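Local coordinates for transcriptional regulator, IclR family (Alicyclobacillus acidocaldarius subsp. acidocaldarius, PDB 5TJJ), which probably binds DNA as a transcription factor of the IclR family, pairing a helix-turn-helix domain with a GAF-like C-terminal domain, at residues F146-L151 / R183-V188. Numbering follows the deposited sequence.
Sequences FGRCFL and RLLQEV
Arg148 meets Leu184, Leu185 and Val188 in a buried, apolar helix-helix crossing within the GAF-like C-terminal domain of this IclR-family regulator. Helix 144-151 packs on the antiparallel sheet and on helix 178-191, which itself reaches the edge strand 194-197 where Val188 touches Ala194. Phe146, Cys149 and Phe150 touch Val221 of strand 218-227, while Arg148 sends its CB toward the second helix. The local axes approach to 9.1 Å at a signed crossing angle of -72°, and 303 Å² is buried with no hydrogen bond between the two segments.

The backbones come nearest at Arg148 and Leu185, whose CA atoms are 6.1 Å apart; the Arg148 carbonyl O has Leu185 CD2 and Val188 CG1 beside it, the latter at 3.8 Å. In Val188, CG1 stands anti to the backbone N (chi1 169°) and the two methyls divide the work: CG1 also comes within 4.4 Å of Cys149 SG, whereas CG2 faces Arg148 CB. Leu185 CD2 extends the apolar seam to the C-terminal end of helix 144-151, lying 3.7 Å from Leu151 CB. Trp159 of helix 156-164 borders this end, touching Leu185 and donating from NE1 to Leu151 O.

Arg148 combines an apolar stem with a polar end directed elsewhere. Its NH1 forms a salt bridge with Glu199 and its NH2 a hydrogen bond with Val195 O, so these polar partners come from strand 194-197 and the residues just after it, while helix 178-191 offers the group an apolar contact. Leu184 packs against the stem, its CB 3.8 Å from Arg148 CD. Farther out, Leu184 CD1 sits over one face of the guanidinium, 4.1 Å above its plane and displaced toward the rim.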
loop_
_atom_site.group_PDB
_atom_site.type_symbol
_atom_site.label_atom_id
_atom_site.label_comp_id
_atom_site.label_asym_id
_atom_site.label_seq_id
_atom_site.Cartn_x
_atom_site.Cartn_y
_atom_site.Cartn_z
ATOM N N PHE A 146 1.427 -17.904 -21.948
ATOM C CA PHE A 146 1.834 -16.769 -21.130
ATOM C C PHE A 146 2.549 -15.665 -21.915
ATOM O O PHE A 146 2.404 -14.488 -21.561
ATOM C CB PHE A 146 2.626 -17.174 -19.876
ATOM C CG PHE A 146 3.858 -17.952 -20.144
ATOM C CD1 PHE A 146 5.015 -17.321 -20.571
ATOM C CD2 PHE A 146 3.878 -19.330 -19.940
ATOM C CE1 PHE A 146 6.171 -18.053 -20.815
ATOM C CE2 PHE A 146 5.031 -20.059 -20.176
ATOM C CZ PHE A 146 6.181 -19.417 -20.601
ATOM N N GLY A 147 3.312 -16.043 -22.945
ATOM C CA GLY A 147 3.914 -15.092 -23.856
ATOM C C GLY A 147 2.864 -14.218 -24.541
ATOM O O GLY A 147 2.899 -12.986 -24.464
ATOM N N ARG A 148 1.900 -14.871 -25.176
ATOM C CA ARG A 148 0.783 -14.181 -25.807
ATOM C C ARG A 148 -0.018 -13.243 -24.883
ATOM O O ARG A 148 -0.608 -12.264 -25.364
ATOM C CB ARG A 148 -0.186 -15.211 -26.386
ATOM C CG ARG A 148 0.358 -15.968 -27.573
ATOM C CD ARG A 148 -0.767 -16.561 -28.403
ATOM N NE ARG A 148 -1.186 -17.854 -27.891
ATOM C CZ ARG A 148 -0.501 -18.980 -28.023
ATOM N NH1 ARG A 148 0.660 -19.012 -28.680
ATOM N NH2 ARG A 148 -0.997 -20.086 -27.505
ATOM N N CYS A 149 -0.085 -13.553 -23.587
ATOM C CA CYS A 149 -0.756 -12.646 -22.670
ATOM C C CYS A 149 -0.007 -11.355 -22.437
ATOM O O CYS A 149 -0.649 -10.360 -22.178
ATOM C CB CYS A 149 -1.050 -13.281 -21.324
ATOM S SG CYS A 149 -2.374 -14.476 -21.383
ATOM N N PHE A 150 1.329 -11.369 -22.500
ATOM C CA PHE A 150 2.119 -10.124 -22.415
ATOM C C PHE A 150 1.996 -9.372 -23.742
ATOM O O PHE A 150 1.572 -8.211 -23.763
ATOM C CB PHE A 150 3.595 -10.389 -22.104
ATOM C CG PHE A 150 3.874 -10.924 -20.714
ATOM C CD1 PHE A 150 3.851 -10.097 -19.616
ATOM C CD2 PHE A 150 4.244 -12.254 -20.522
ATOM C CE1 PHE A 150 4.147 -10.576 -18.337
ATOM C CE2 PHE A 150 4.549 -12.744 -19.245
ATOM C CZ PHE A 150 4.492 -11.905 -18.152
ATOM N N LEU A 151 2.310 -10.053 -24.841
ATOM C CA LEU A 151 2.377 -9.421 -26.159
ATOM C C LEU A 151 1.079 -8.829 -26.683
ATOM O O LEU A 151 1.080 -7.748 -27.242
ATOM C CB LEU A 151 2.875 -10.394 -27.206
ATOM C CG LEU A 151 4.362 -10.431 -27.508
ATOM C CD1 LEU A 151 4.571 -11.358 -28.697
ATOM C CD2 LEU A 151 4.885 -9.048 -27.846
ATOM N N ARG A 183 -3.423 -13.466 -35.490
ATOM C CA ARG A 183 -4.801 -13.856 -35.174
ATOM C C ARG A 183 -4.934 -14.340 -33.714
ATOM O O ARG A 183 -5.893 -13.985 -33.023
ATOM C CB ARG A 183 -5.319 -14.928 -36.157
ATOM C CG ARG A 183 -6.840 -15.042 -36.198
ATOM C CD ARG A 183 -7.313 -16.199 -37.082
ATOM N NE ARG A 183 -6.859 -17.491 -36.546
ATOM C CZ ARG A 183 -7.396 -18.142 -35.505
ATOM N NH1 ARG A 183 -8.451 -17.647 -34.842
ATOM N NH2 ARG A 183 -6.873 -19.307 -35.119
ATOM N N LEU A 184 -3.972 -15.143 -33.261
ATOM C CA LEU A 184 -3.904 -15.552 -31.858
ATOM C C LEU A 184 -3.709 -14.380 -30.870
ATOM O O LEU A 184 -4.316 -14.382 -29.795
ATOM C CB LEU A 184 -2.816 -16.616 -31.649
ATOM C CG LEU A 184 -3.160 -17.985 -32.239
ATOM C CD1 LEU A 184 -2.053 -18.971 -31.954
ATOM C CD2 LEU A 184 -4.488 -18.490 -31.695
ATOM N N LEU A 185 -2.903 -13.386 -31.231
ATOM C CA LEU A 185 -2.775 -12.208 -30.368
ATOM C C LEU A 185 -4.076 -11.405 -30.344
ATOM O O LEU A 185 -4.537 -10.991 -29.272
ATOM C CB LEU A 185 -1.608 -11.322 -30.767
ATOM C CG LEU A 185 -0.212 -11.909 -30.559
ATOM C CD1 LEU A 185 0.829 -11.097 -31.323
ATOM C CD2 LEU A 185 0.135 -11.984 -29.084
ATOM N N GLN A 186 -4.681 -11.208 -31.510
ATOM C CA GLN A 186 -5.958 -10.502 -31.573
ATOM C C GLN A 186 -6.981 -11.173 -30.679
ATOM O O GLN A 186 -7.635 -10.473 -29.890
ATOM C CB GLN A 186 -6.484 -10.353 -33.012
ATOM C CG GLN A 186 -6.010 -9.076 -33.676
ATOM C CD GLN A 186 -5.919 -9.131 -35.204
ATOM O OE1 GLN A 186 -6.219 -10.143 -35.848
ATOM N NE2 GLN A 186 -5.475 -8.026 -35.791
ATOM N N GLU A 187 -7.101 -12.503 -30.762
ATOM C CA GLU A 187 -8.148 -13.183 -30.003
ATOM C C GLU A 187 -7.848 -13.164 -28.506
ATOM O O GLU A 187 -8.785 -13.033 -27.714
ATOM C CB GLU A 187 -8.506 -14.593 -30.543
ATOM C CG GLU A 187 -7.777 -15.776 -29.921
ATOM C CD GLU A 187 -8.342 -17.146 -30.318
ATOM O OE1 GLU A 187 -9.470 -17.215 -30.848
ATOM O OE2 GLU A 187 -7.653 -18.180 -30.072
ATOM N N VAL A 188 -6.573 -13.250 -28.114
ATOM C CA VAL A 188 -6.212 -13.077 -26.710
ATOM C C VAL A 188 -6.646 -11.691 -26.215
ATOM O O VAL A 188 -7.161 -11.567 -25.124
ATOM C CB VAL A 188 -4.704 -13.283 -26.454
ATOM C CG1 VAL A 188 -4.302 -12.849 -25.045
ATOM C CG2 VAL A 188 -4.300 -14.727 -26.634
#